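Local coordinates for L protein (PDB 5MV0) that probably supplies the endonuclease used in cap-snatching, as the N-terminal domain of a reptarenavirus polymerase, at residues L10-I14 with L157-L161; I20-L24 with L51-R55; P34-M39 with I168-S172; L102-S108 with I143-P148. All coordinates share one frame. Numbering follows the deposited sequence.

Contact 1: residues L10-I14 with L157-L161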
loop_
_atom_site.group_PDB
_atom_site.type_symbol
_atom_site.label_atom_id
_atom_site.label_comp_id
_atom_site.label_asym_id
_atom_site.label_seq_id
_atom_site.Cartn_x
_atom_site.Cartn_y
_atom_site.Cartn_z
ATOM N N LEU B 10 -14.825 1.248 5.734
ATOM C CA LEU B 10 -14.286 0.143 4.946
ATOM C C LEU B 10 -13.277 0.642 3.913
ATOM O O LEU B 10 -12.279 -0.033 3.641
ATOM C CB LEU B 10 -15.436 -0.625 4.284
ATOM C CG LEU B 10 -15.080 -1.822 3.395
ATOM C CD1 LEU B 10 -14.268 -2.854 4.176
ATOM C CD2 LEU B 10 -16.365 -2.441 2.858
ATOM N N LYS B 11 -13.505 1.826 3.334
ATOM C CA LYS B 11 -12.500 2.390 2.430
ATOM C C LYS B 11 -11.172 2.583 3.148
ATOM O O LYS B 11 -10.103 2.270 2.608
ATOM C CB LYS B 11 -12.982 3.722 1.849
ATOM C CG LYS B 11 -14.101 3.569 0.831
ATOM C CD LYS B 11 -14.311 4.838 0.013
ATOM C CE LYS B 11 -14.977 5.924 0.831
ATOM N NZ LYS B 11 -15.967 6.677 -0.009
ATOM N N ASN B 12 -11.225 3.082 4.378
ATOM C CA ASN B 12 -10.006 3.273 5.148
ATOM C C ASN B 12 -9.314 1.938 5.452
ATOM O O ASN B 12 -8.086 1.833 5.341
ATOM C CB ASN B 12 -10.348 4.035 6.423
ATOM C CG ASN B 12 -9.137 4.273 7.299
ATOM O OD1 ASN B 12 -8.874 3.506 8.220
ATOM N ND2 ASN B 12 -8.396 5.340 7.014
ATOM N N VAL B 13 -10.085 0.906 5.823
ATOM C CA VAL B 13 -9.513 -0.430 6.031
ATOM C C VAL B 13 -8.797 -0.904 4.769
ATOM O O VAL B 13 -7.648 -1.359 4.815
ATOM C CB VAL B 13 -10.612 -1.432 6.448
ATOM C CG1 VAL B 13 -10.082 -2.883 6.387
ATOM C CG2 VAL B 13 -11.182 -1.095 7.828
ATOM N N ILE B 14 -9.463 -0.808 3.616
ATOM C CA ILE B 14 -8.845 -1.286 2.379
ATOM C C ILE B 14 -7.593 -0.474 2.060
ATOM O O ILE B 14 -6.543 -1.027 1.689
ATOM C CB ILE B 14 -9.867 -1.242 1.226
ATOM C CG1 ILE B 14 -11.002 -2.253 1.476
ATOM C CG2 ILE B 14 -9.186 -1.497 -0.089
ATOM C CD1 ILE B 14 -12.085 -2.218 0.388
ATOM N N LEU B 157 -7.698 -6.128 10.698
ATOM C CA LEU B 157 -8.118 -5.557 9.418
ATOM C C LEU B 157 -8.805 -6.601 8.537
ATOM O O LEU B 157 -9.783 -6.287 7.848
ATOM C CB LEU B 157 -6.922 -4.932 8.704
ATOM C CG LEU B 157 -6.276 -3.728 9.402
ATOM C CD1 LEU B 157 -5.110 -3.166 8.579
ATOM C CD2 LEU B 157 -7.319 -2.641 9.679
ATOM N N LEU B 158 -8.313 -7.846 8.540
ATOM C CA LEU B 158 -9.033 -8.927 7.868
ATOM C C LEU B 158 -10.427 -9.083 8.439
ATOM O O LEU B 158 -11.387 -9.348 7.699
ATOM C CB LEU B 158 -8.289 -10.256 8.009
ATOM C CG LEU B 158 -7.242 -10.686 6.983
ATOM C CD1 LEU B 158 -7.860 -10.882 5.579
ATOM C CD2 LEU B 158 -6.119 -9.690 6.951
ATOM N N PHE B 159 -10.544 -8.989 9.764
ATOM C CA PHE B 159 -11.849 -9.046 10.408
ATOM C C PHE B 159 -12.751 -7.915 9.929
ATOM O O PHE B 159 -13.929 -8.131 9.631
ATOM C CB PHE B 159 -11.704 -8.982 11.934
ATOM C CG PHE B 159 -13.010 -8.713 12.627
ATOM C CD1 PHE B 159 -13.953 -9.732 12.758
ATOM C CD2 PHE B 159 -13.333 -7.437 13.078
ATOM C CE1 PHE B 159 -15.187 -9.484 13.357
ATOM C CE2 PHE B 159 -14.565 -7.184 13.675
ATOM C CZ PHE B 159 -15.487 -8.206 13.826
ATOM N N GLU B 160 -12.221 -6.687 9.885
ATOM C CA GLU B 160 -13.050 -5.544 9.497
ATOM C C GLU B 160 -13.527 -5.647 8.054
ATOM O O GLU B 160 -14.627 -5.175 7.736
ATOM C CB GLU B 160 -12.285 -4.233 9.703
ATOM C CG GLU B 160 -12.016 -3.914 11.157
ATOM C CD GLU B 160 -13.293 -3.684 11.957
ATOM O OE1 GLU B 160 -14.283 -3.194 11.383
ATOM O OE2 GLU B 160 -13.313 -4.007 13.163
ATOM N N LEU B 161 -12.720 -6.235 7.163
ATOM C CA LEU B 161 -13.198 -6.463 5.798
ATOM C C LEU B 161 -14.478 -7.279 5.824
ATOM O O LEU B 161 -15.441 -6.980 5.111
ATOM C CB LEU B 161 -12.146 -7.204 4.968
ATOM C CG LEU B 161 -10.859 -6.485 4.587
ATOM C CD1 LEU B 161 -10.057 -7.417 3.702
ATOM C CD2 LEU B 161 -11.196 -5.165 3.858
#
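Val13 lies over the face of helix 155-170 made by Leu157, Glu160 and Leu161. Its CG1 is 3.6 Å from Leu161 CD2 and 3.7 Å from the backbone O of Leu157. Its CG2 is 3.8 Å from Glu160 CB. Leu161 reaches back across the gap: its CD2 lies 3.9 Å from Leu10 CD1 and 3.8 Å from Ile14 CG1, so one methyl group meets three residues of helix 4-20.

The two helical segments approach to 9.7 Å between axes and run roughly antiparallel, at 140° with a crossing angle of -140°. The CA atoms pair Leu10 with Leu161 and Val13 with Leu157. This is helix-helix packing in the helical part of the arenavirus cap-snatching domain. Helix 34-57 adds Leu37 against Leu10 and Ile14, so three helices share one apolar core. Phe203 from a loop further along the chain touches Val13 and Glu160.

Glu160 joins the contact through its CB. Its carboxylate turns away and forms a salt bridge with Arg156 of its own helix. No hydrogen bond crosses between the segments. The contact is therefore held by the close fit of apolar side chains, as expected of a buried apolar interface.

Contact 2: residues I20-L24 with L51-R55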
loop_
_atom_site.group_PDB
_atom_site.type_symbol
_atom_site.label_atom_id
_atom_site.label_comp_id
_atom_site.label_asym_id
_atom_site.label_seq_id
_atom_site.Cartn_x
_atom_site.Cartn_y
_atom_site.Cartn_z
ATOM N N ILE B 20 0.002 -1.616 3.548
ATOM C CA ILE B 20 0.832 -2.595 4.248
ATOM C C ILE B 20 1.373 -3.647 3.283
ATOM O O ILE B 20 2.523 -4.083 3.409
ATOM C CB ILE B 20 0.011 -3.243 5.378
ATOM C CG1 ILE B 20 -0.320 -2.221 6.463
ATOM C CG2 ILE B 20 0.747 -4.458 5.971
ATOM C CD1 ILE B 20 -1.329 -2.731 7.515
ATOM N N GLU B 21 0.549 -4.095 2.327
ATOM C CA GLU B 21 0.923 -5.123 1.347
ATOM C C GLU B 21 0.581 -4.621 -0.047
ATOM O O GLU B 21 -0.441 -5.017 -0.631
ATOM C CB GLU B 21 0.204 -6.453 1.606
ATOM C CG GLU B 21 0.795 -7.294 2.719
ATOM C CD GLU B 21 2.059 -8.051 2.302
ATOM O OE1 GLU B 21 2.605 -7.819 1.190
ATOM O OE2 GLU B 21 2.489 -8.903 3.100
ATOM N N PRO B 22 1.418 -3.747 -0.616
ATOM C CA PRO B 22 1.070 -3.097 -1.891
ATOM C C PRO B 22 1.052 -4.020 -3.095
ATOM O O PRO B 22 0.554 -3.600 -4.149
ATOM C CB PRO B 22 2.161 -2.018 -2.043
ATOM C CG PRO B 22 2.645 -1.773 -0.650
ATOM C CD PRO B 22 2.601 -3.133 0.010
ATOM N N ASP B 23 1.578 -5.244 -2.999
ATOM C CA ASP B 23 1.370 -6.205 -4.083
ATOM C C ASP B 23 -0.109 -6.471 -4.332
ATOM O O ASP B 23 -0.479 -6.917 -5.423
ATOM C CB ASP B 23 2.067 -7.532 -3.783
ATOM C CG ASP B 23 3.571 -7.449 -3.939
ATOM O OD1 ASP B 23 4.053 -6.520 -4.620
ATOM O OD2 ASP B 23 4.270 -8.318 -3.378
ATOM N N LEU B 24 -0.963 -6.217 -3.340
ATOM C CA LEU B 24 -2.392 -6.422 -3.526
ATOM C C LEU B 24 -3.049 -5.293 -4.312
ATOM O O LEU B 24 -4.184 -5.468 -4.778
ATOM C CB LEU B 24 -3.075 -6.560 -2.163
ATOM C CG LEU B 24 -2.645 -7.737 -1.281
ATOM C CD1 LEU B 24 -3.105 -7.514 0.153
ATOM C CD2 LEU B 24 -3.233 -9.016 -1.829
ATOM N N LEU B 51 -2.311 -14.924 -1.289
ATOM C CA LEU B 51 -0.964 -14.358 -1.258
ATOM C C LEU B 51 -0.114 -14.998 -0.167
ATOM O O LEU B 51 1.032 -15.397 -0.403
ATOM C CB LEU B 51 -1.035 -12.845 -1.038
ATOM C CG LEU B 51 0.329 -12.152 -0.946
ATOM C CD1 LEU B 51 1.172 -12.526 -2.171
ATOM C CD2 LEU B 51 0.163 -10.645 -0.840
ATOM N N ASN B 52 -0.651 -15.081 1.045
ATOM C CA ASN B 52 0.167 -15.572 2.142
ATOM C C ASN B 52 0.393 -17.078 2.061
ATOM O O ASN B 52 1.453 -17.561 2.477
ATOM C CB ASN B 52 -0.465 -15.139 3.452
ATOM C CG ASN B 52 -0.310 -13.636 3.669
ATOM O OD1 ASN B 52 0.752 -13.080 3.386
ATOM N ND2 ASN B 52 -1.362 -12.977 4.132
ATOM N N CYS B 53 -0.564 -17.832 1.514
ATOM C CA CYS B 53 -0.293 -19.242 1.234
ATOM C C CYS B 53 0.848 -19.381 0.237
ATOM O O CYS B 53 1.741 -20.220 0.417
ATOM C CB CYS B 53 -1.554 -19.948 0.721
ATOM S SG CYS B 53 -2.841 -20.192 1.961
ATOM N N CYS B 54 0.860 -18.538 -0.803
ATOM C CA CYS B 54 1.946 -18.570 -1.778
ATOM C C CYS B 54 3.277 -18.243 -1.128
ATOM O O CYS B 54 4.280 -18.923 -1.367
ATOM C CB CYS B 54 1.674 -17.597 -2.919
ATOM S SG CYS B 54 0.360 -18.119 -4.019
ATOM N N ARG B 55 3.309 -17.181 -0.316
ATOM C CA ARG B 55 4.534 -16.830 0.390
ATOM C C ARG B 55 5.014 -17.969 1.280
ATOM O O ARG B 55 6.211 -18.270 1.311
ATOM C CB ARG B 55 4.318 -15.571 1.224
ATOM C CG ARG B 55 3.938 -14.360 0.408
ATOM C CD ARG B 55 4.849 -13.217 0.740
ATOM N NE ARG B 55 4.580 -12.032 -0.061
ATOM C CZ ARG B 55 4.162 -10.887 0.460
ATOM N NH1 ARG B 55 3.963 -10.811 1.766
ATOM N NH2 ARG B 55 3.950 -9.826 -0.314
HETATM O O HOH W 1 0.856 -10.453 4.205
#
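A two-pronged salt bridge joins a buried glutamate to an exposed arginine. Arg55 NH1 donates to Glu21 OE2 at 2.8 Å, and Arg55 NH2 donates to Glu21 OE1, also at 2.8 Å. With Asp23 these residues form a salt-bridge network. It pins the turn after helix 4-20 to helix 34-57 in the arenavirus cap-snatching domain. The third arm is weak: Arg55 NH2 to Asp23 OD2 is 3.4 Å. Both carboxylates approach the guanidinium at its edge, near its plane, where its N-H groups point.

The backbone sets up the two acids. Glu21 is the first residue to leave helical angles after helix 4-20. A 3-10 turn follows at once, with Leu24 N bonded to Glu21 O at 3.0 Å. This turn directs the side chains of Glu21 and Asp23 toward Arg55. Beside the charged groups, Leu24 CD2 packs on Leu51 CD2 at 3.9 Å. Leu24 also touches Leu44, Thr47 and Ile48 of helix 34-57.

Glu21 OE2 has a further partner in the side chain of Asn152, from a loop. One water completes the link between the segments: it is hydrogen-bonded to Glu21 OE2 at 2.5 Å and to Asn52 OD1 at 2.8 Å.

Contact 3: residues P34-M39 with I168-S172; sequences PYKLAM and ILSYS
Residues 34-39 form the first turns of helix 34-57. Residues 168-172 are the last turn of helix 155-170 and the chain leaving it, with Ser172 extended (phi -144°, psi 136°). The CA atoms of Pro34 and Ile168 are 6.6 Å apart, and those of Tyr35 and Leu169 6.7 Å. Ile168 and Leu169 are both mt.

Pro34 opens the helix and points toward Ile168. Its CB is 3.9 Å from Ile168 CG2, and its O is 3.5 Å from the same methyl. That O also accepts Ala38 N at 2.8 Å within the helix.

Tyr35 has chi1 m (-72°) and chi2 172°, and lays its ring along the end of the other helix. Ile168 CG2 meets the ring edge, 3.8 Å from Tyr35 CD2. Tyr35 OH is 2.5 Å from a water, which is also 2.7 Å from Ile168 O and 2.7 Å from Ser172 N, whose hydrogen it accepts. Trp178 stacks edge-to-face on the same ring.

The arrangement is helix-helix packing, between the start of one helix and the end of another in the cap-snatching domain. Lys36 leaves this interface and forms a cation-pi contact with Tyr25 of a neighbouring subunit. Leu37 turns to helix 4-20.

Ala38 is small and sits close: its CB is 4.0 Å from Ile168 CG2 and 3.9 Å from Leu169 CG. Met39, m at all three chi angles, places SD 4.1 Å from Leu169 CD2.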
loop_
_atom_site.group_PDB
_atom_site.type_symbol
_atom_site.label_atom_id
_atom_site.label_comp_id
_atom_site.label_asym_id
_atom_site.label_seq_id
_atom_site.Cartn_x
_atom_site.Cartn_y
_atom_site.Cartn_z
ATOM N N PRO B 34 -21.314 1.510 -2.072
ATOM C CA PRO B 34 -21.233 0.557 -0.954
ATOM C C PRO B 34 -21.210 -0.901 -1.367
ATOM O O PRO B 34 -20.428 -1.679 -0.804
ATOM C CB PRO B 34 -22.491 0.884 -0.129
ATOM C CG PRO B 34 -22.783 2.311 -0.451
ATOM C CD PRO B 34 -22.406 2.483 -1.897
ATOM N N TYR B 35 -22.056 -1.311 -2.320
ATOM C CA TYR B 35 -22.099 -2.729 -2.667
ATOM C C TYR B 35 -20.859 -3.136 -3.434
ATOM O O TYR B 35 -20.321 -4.228 -3.216
ATOM C CB TYR B 35 -23.348 -3.057 -3.485
ATOM C CG TYR B 35 -24.626 -3.023 -2.680
ATOM C CD1 TYR B 35 -25.864 -3.141 -3.304
ATOM C CD2 TYR B 35 -24.596 -2.877 -1.295
ATOM C CE1 TYR B 35 -27.033 -3.108 -2.575
ATOM C CE2 TYR B 35 -25.765 -2.846 -0.552
ATOM C CZ TYR B 35 -26.981 -2.963 -1.202
ATOM O OH TYR B 35 -28.147 -2.932 -0.479
ATOM N N LYS B 36 -20.410 -2.281 -4.352
ATOM C CA LYS B 36 -19.185 -2.564 -5.079
ATOM C C LYS B 36 -17.998 -2.611 -4.130
ATOM O O LYS B 36 -17.105 -3.455 -4.273
ATOM C CB LYS B 36 -18.985 -1.500 -6.151
ATOM C CG LYS B 36 -18.088 -1.913 -7.275
ATOM C CD LYS B 36 -18.274 -0.963 -8.450
ATOM C CE LYS B 36 -17.357 -1.323 -9.595
ATOM N NZ LYS B 36 -17.640 -0.434 -10.744
ATOM N N LEU B 37 -17.966 -1.696 -3.162
ATOM C CA LEU B 37 -16.891 -1.703 -2.176
ATOM C C LEU B 37 -16.940 -2.959 -1.321
ATOM O O LEU B 37 -15.897 -3.563 -1.020
ATOM C CB LEU B 37 -16.990 -0.460 -1.295
ATOM C CG LEU B 37 -15.868 -0.311 -0.260
ATOM C CD1 LEU B 37 -14.547 0.004 -0.947
ATOM C CD2 LEU B 37 -16.218 0.758 0.744
ATOM N N ALA B 38 -18.144 -3.365 -0.905
ATOM C CA ALA B 38 -18.259 -4.573 -0.094
ATOM C C ALA B 38 -17.733 -5.786 -0.844
ATOM O O ALA B 38 -17.039 -6.630 -0.262
ATOM C CB ALA B 38 -19.714 -4.807 0.343
ATOM N N MET B 39 -18.041 -5.893 -2.146
ATOM C CA MET B 39 -17.570 -7.064 -2.884
ATOM C C MET B 39 -16.060 -7.015 -3.086
ATOM O O MET B 39 -15.388 -8.057 -3.054
ATOM C CB MET B 39 -18.306 -7.185 -4.228
ATOM C CG MET B 39 -19.833 -7.471 -4.110
ATOM S SD MET B 39 -20.349 -8.600 -2.774
ATOM C CE MET B 39 -19.629 -10.153 -3.318
ATOM N N ILE B 168 -22.768 -3.736 5.414
ATOM C CA ILE B 168 -23.268 -3.084 4.202
ATOM C C ILE B 168 -24.276 -3.977 3.486
ATOM O O ILE B 168 -25.395 -3.553 3.171
ATOM C CB ILE B 168 -22.096 -2.715 3.280
ATOM C CG1 ILE B 168 -21.347 -1.506 3.844
ATOM C CG2 ILE B 168 -22.577 -2.455 1.858
ATOM C CD1 ILE B 168 -19.981 -1.303 3.226
ATOM N N LEU B 169 -23.890 -5.226 3.213
ATOM C CA LEU B 169 -24.742 -6.132 2.443
ATOM C C LEU B 169 -26.020 -6.516 3.186
ATOM O O LEU B 169 -27.001 -6.905 2.542
ATOM C CB LEU B 169 -23.957 -7.394 2.078
ATOM C CG LEU B 169 -22.720 -7.220 1.173
ATOM C CD1 LEU B 169 -21.850 -8.474 1.174
ATOM C CD2 LEU B 169 -23.110 -6.856 -0.262
ATOM N N SER B 170 -26.035 -6.415 4.517
ATOM C CA SER B 170 -27.194 -6.824 5.308
ATOM C C SER B 170 -28.261 -5.745 5.434
ATOM O O SER B 170 -29.348 -6.035 5.942
ATOM C CB SER B 170 -26.752 -7.240 6.712
ATOM O OG SER B 170 -26.005 -8.435 6.628
ATOM N N TYR B 171 -27.982 -4.518 4.999
ATOM C CA TYR B 171 -28.947 -3.441 5.188
ATOM C C TYR B 171 -30.193 -3.639 4.331
ATOM O O TYR B 171 -31.309 -3.363 4.781
ATOM C CB TYR B 171 -28.297 -2.103 4.866
ATOM C CG TYR B 171 -29.228 -0.925 5.025
ATOM C CD1 TYR B 171 -29.714 -0.248 3.911
ATOM C CD2 TYR B 171 -29.610 -0.479 6.288
ATOM C CE1 TYR B 171 -30.563 0.846 4.049
ATOM C CE2 TYR B 171 -30.461 0.615 6.437
ATOM C CZ TYR B 171 -30.932 1.273 5.312
ATOM O OH TYR B 171 -31.778 2.355 5.444
ATOM N N SER B 172 -30.025 -4.100 3.095
ATOM C CA SER B 172 -31.131 -4.293 2.166
ATOM C C SER B 172 -30.848 -5.535 1.335
ATOM O O SER B 172 -29.718 -5.723 0.872
ATOM C CB SER B 172 -31.304 -3.076 1.248
ATOM O OG SER B 172 -32.063 -3.415 0.096
HETATM O O HOH W 2 -27.666 -4.009 1.708
#

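Contact 4: residues L102-S108 with I143-P148; sequences LEASTRS and ISETKP
Strand residues 102-106 and 143-145 run parallel (10°, axes 4.6 Å apart). Ala104 pairs with Ile143, Ser105 with Ser144 and Thr106 with Glu145 (CA-CA 4.7-4.8 Å). Four backbone bonds zigzag between them: Ile143 N to Glu103 O (2.8 Å), Ser105 N to Ile143 O (2.9 Å), Glu145 N to Ser105 O (3.1 Å) and Arg107 N to Glu145 O (2.9 Å). Arg107 stays extended (phi/psi -149°/130°). Ser108 (-72°/-36°) and Thr146 (-62°/-39°) turn helical, CA atoms 4.3 Å apart.

Ser105 (chi1 p) and Ser144 (chi1 t) share one face, OG atoms hydrogen-bonded (2.9 Å). A water bonds Ser105 OG (2.7 Å) and Ile143 O (3.0 Å). On the opposite face lie Ala104, Thr106, Ile143 and Glu145. Thr106 CG2 meets Pro148 CA (3.6 Å). Arg107 NH1 bonds Thr106 O (2.9 Å).

The strands belong to a beta-alpha-beta crossover, consistent with the PD-(D/E)XK nuclease core. Helix 110-122 packs on the Ser105 and Ser144 face, helix 34-57 on the Thr106 and Glu145 face, and strand 89-93 flanks strand 98-106.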
loop_
_atom_site.group_PDB
_atom_site.type_symbol
_atom_site.label_atom_id
_atom_site.label_comp_id
_atom_site.label_asym_id
_atom_site.label_seq_id
_atom_site.Cartn_x
_atom_site.Cartn_y
_atom_site.Cartn_z
ATOM N N LEU B 102 -1.161 -24.392 -6.490
ATOM C CA LEU B 102 -1.841 -24.143 -5.233
ATOM C C LEU B 102 -3.288 -23.759 -5.498
ATOM O O LEU B 102 -3.569 -22.945 -6.388
ATOM C CB LEU B 102 -1.140 -23.022 -4.445
ATOM C CG LEU B 102 -1.986 -22.410 -3.323
ATOM C CD1 LEU B 102 -2.111 -23.385 -2.162
ATOM C CD2 LEU B 102 -1.400 -21.075 -2.879
ATOM N N GLU B 103 -4.199 -24.347 -4.727
ATOM C CA GLU B 103 -5.590 -23.909 -4.637
ATOM C C GLU B 103 -5.850 -23.562 -3.178
ATOM O O GLU B 103 -5.802 -24.441 -2.308
ATOM C CB GLU B 103 -6.558 -24.987 -5.123
ATOM C CG GLU B 103 -6.412 -25.361 -6.604
ATOM C CD GLU B 103 -6.901 -24.263 -7.539
ATOM O OE1 GLU B 103 -7.525 -23.290 -7.053
ATOM O OE2 GLU B 103 -6.659 -24.374 -8.759
ATOM N N ALA B 104 -6.119 -22.288 -2.903
ATOM C CA ALA B 104 -6.293 -21.813 -1.534
ATOM C C ALA B 104 -7.685 -21.231 -1.354
ATOM O O ALA B 104 -8.205 -20.545 -2.241
ATOM C CB ALA B 104 -5.241 -20.752 -1.177
ATOM N N SER B 105 -8.283 -21.491 -0.198
ATOM C CA SER B 105 -9.608 -20.962 0.083
ATOM C C SER B 105 -9.791 -20.893 1.587
ATOM O O SER B 105 -9.039 -21.505 2.357
ATOM C CB SER B 105 -10.693 -21.841 -0.540
ATOM O OG SER B 105 -10.685 -23.105 0.110
ATOM N N THR B 106 -10.814 -20.156 1.998
ATOM C CA THR B 106 -11.278 -20.172 3.374
ATOM C C THR B 106 -12.702 -20.689 3.405
ATOM O O THR B 106 -13.512 -20.359 2.533
ATOM C CB THR B 106 -11.208 -18.774 4.041
ATOM O OG1 THR B 106 -12.095 -17.867 3.363
ATOM C CG2 THR B 106 -9.786 -18.230 3.996
ATOM N N ARG B 107 -12.987 -21.523 4.404
ATOM C CA ARG B 107 -14.323 -22.038 4.676
ATOM C C ARG B 107 -14.380 -22.232 6.179
ATOM O O ARG B 107 -13.465 -22.836 6.746
ATOM C CB ARG B 107 -14.614 -23.368 3.957
ATOM C CG ARG B 107 -14.720 -23.322 2.418
ATOM C CD ARG B 107 -15.915 -22.478 1.977
ATOM N NE ARG B 107 -16.175 -22.595 0.540
ATOM C CZ ARG B 107 -15.505 -21.926 -0.396
ATOM N NH1 ARG B 107 -14.522 -21.104 -0.045
ATOM N NH2 ARG B 107 -15.815 -22.082 -1.679
ATOM N N SER B 108 -15.431 -21.719 6.817
ATOM C CA SER B 108 -15.421 -21.666 8.278
ATOM C C SER B 108 -15.598 -23.052 8.894
ATOM O O SER B 108 -14.998 -23.355 9.932
ATOM C CB SER B 108 -16.504 -20.713 8.795
ATOM O OG SER B 108 -17.788 -21.097 8.327
ATOM N N ILE B 143 -5.424 -26.097 -0.057
ATOM C CA ILE B 143 -5.541 -25.629 1.320
ATOM C C ILE B 143 -6.894 -24.955 1.482
ATOM O O ILE B 143 -7.239 -24.056 0.708
ATOM C CB ILE B 143 -4.407 -24.650 1.675
ATOM C CG1 ILE B 143 -3.060 -25.363 1.726
ATOM C CG2 ILE B 143 -4.676 -23.914 3.002
ATOM C CD1 ILE B 143 -1.893 -24.366 1.778
ATOM N N SER B 144 -7.657 -25.379 2.486
ATOM C CA SER B 144 -8.901 -24.706 2.841
ATOM C C SER B 144 -8.956 -24.560 4.354
ATOM O O SER B 144 -9.018 -25.562 5.073
ATOM C CB SER B 144 -10.125 -25.466 2.326
ATOM O OG SER B 144 -11.299 -24.695 2.504
ATOM N N GLU B 145 -8.959 -23.319 4.833
ATOM C CA GLU B 145 -8.760 -23.027 6.245
ATOM C C GLU B 145 -9.886 -22.165 6.791
ATOM O O GLU B 145 -10.609 -21.499 6.045
ATOM C CB GLU B 145 -7.392 -22.362 6.456
ATOM C CG GLU B 145 -6.306 -23.397 6.313
ATOM C CD GLU B 145 -4.918 -22.828 6.269
ATOM O OE1 GLU B 145 -4.770 -21.585 6.242
ATOM O OE2 GLU B 145 -3.971 -23.643 6.244
ATOM N N THR B 146 -10.063 -22.199 8.097
ATOM C CA THR B 146 -11.134 -21.476 8.743
ATOM C C THR B 146 -11.095 -19.995 8.595
ATOM O O THR B 146 -12.084 -19.393 8.444
ATOM C CB THR B 146 -11.239 -21.766 10.262
ATOM O OG1 THR B 146 -11.161 -23.152 10.488
ATOM C CG2 THR B 146 -12.481 -21.392 10.713
ATOM N N LYS B 147 -9.908 -19.450 8.662
ATOM C CA LYS B 147 -9.670 -18.017 8.593
ATOM C C LYS B 147 -8.582 -17.744 7.568
ATOM O O LYS B 147 -7.718 -18.593 7.336
ATOM C CB LYS B 147 -9.235 -17.446 9.955
ATOM C CG LYS B 147 -10.347 -17.392 11.002
ATOM C CD LYS B 147 -9.818 -16.849 12.323
ATOM C CE LYS B 147 -10.755 -17.158 13.489
ATOM N NZ LYS B 147 -12.045 -16.427 13.436
ATOM N N PRO B 148 -8.591 -16.570 6.948
ATOM C CA PRO B 148 -7.542 -16.267 5.970
ATOM C C PRO B 148 -6.206 -16.116 6.676
ATOM O O PRO B 148 -6.130 -15.602 7.792
ATOM C CB PRO B 148 -8.005 -14.954 5.333
ATOM C CG PRO B 148 -8.934 -14.351 6.320
ATOM C CD PRO B 148 -9.565 -15.475 7.083
HETATM O O HOH W 3 -9.180 -24.652 -1.445
#

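How the contacts relate
Contacts 1 and 3 belong to one helical bundle and share helix 155-170. Leu37 and Ile168 of contact 3 both pack on Leu10 of contact 1. Contact 1 is buried and apolar, with no hydrogen bond across it; contact 3 is partly buried and admits a water at its edge. Contact 2 uses the far part of helix 34-57, about 25 Å from contact 3 between centres, and relies on charge. Contact 4 is the parallel strand pair at the sheet edge within this chain, held mainly by backbone bonds, and lies closest to the chain's centre. Cys53 and Cys54 in contact 2 touch Leu102 in contact 4, and Leu158 of contact 1 touches Pro148. Helix 34-57 thus joins the bundle to the sheet.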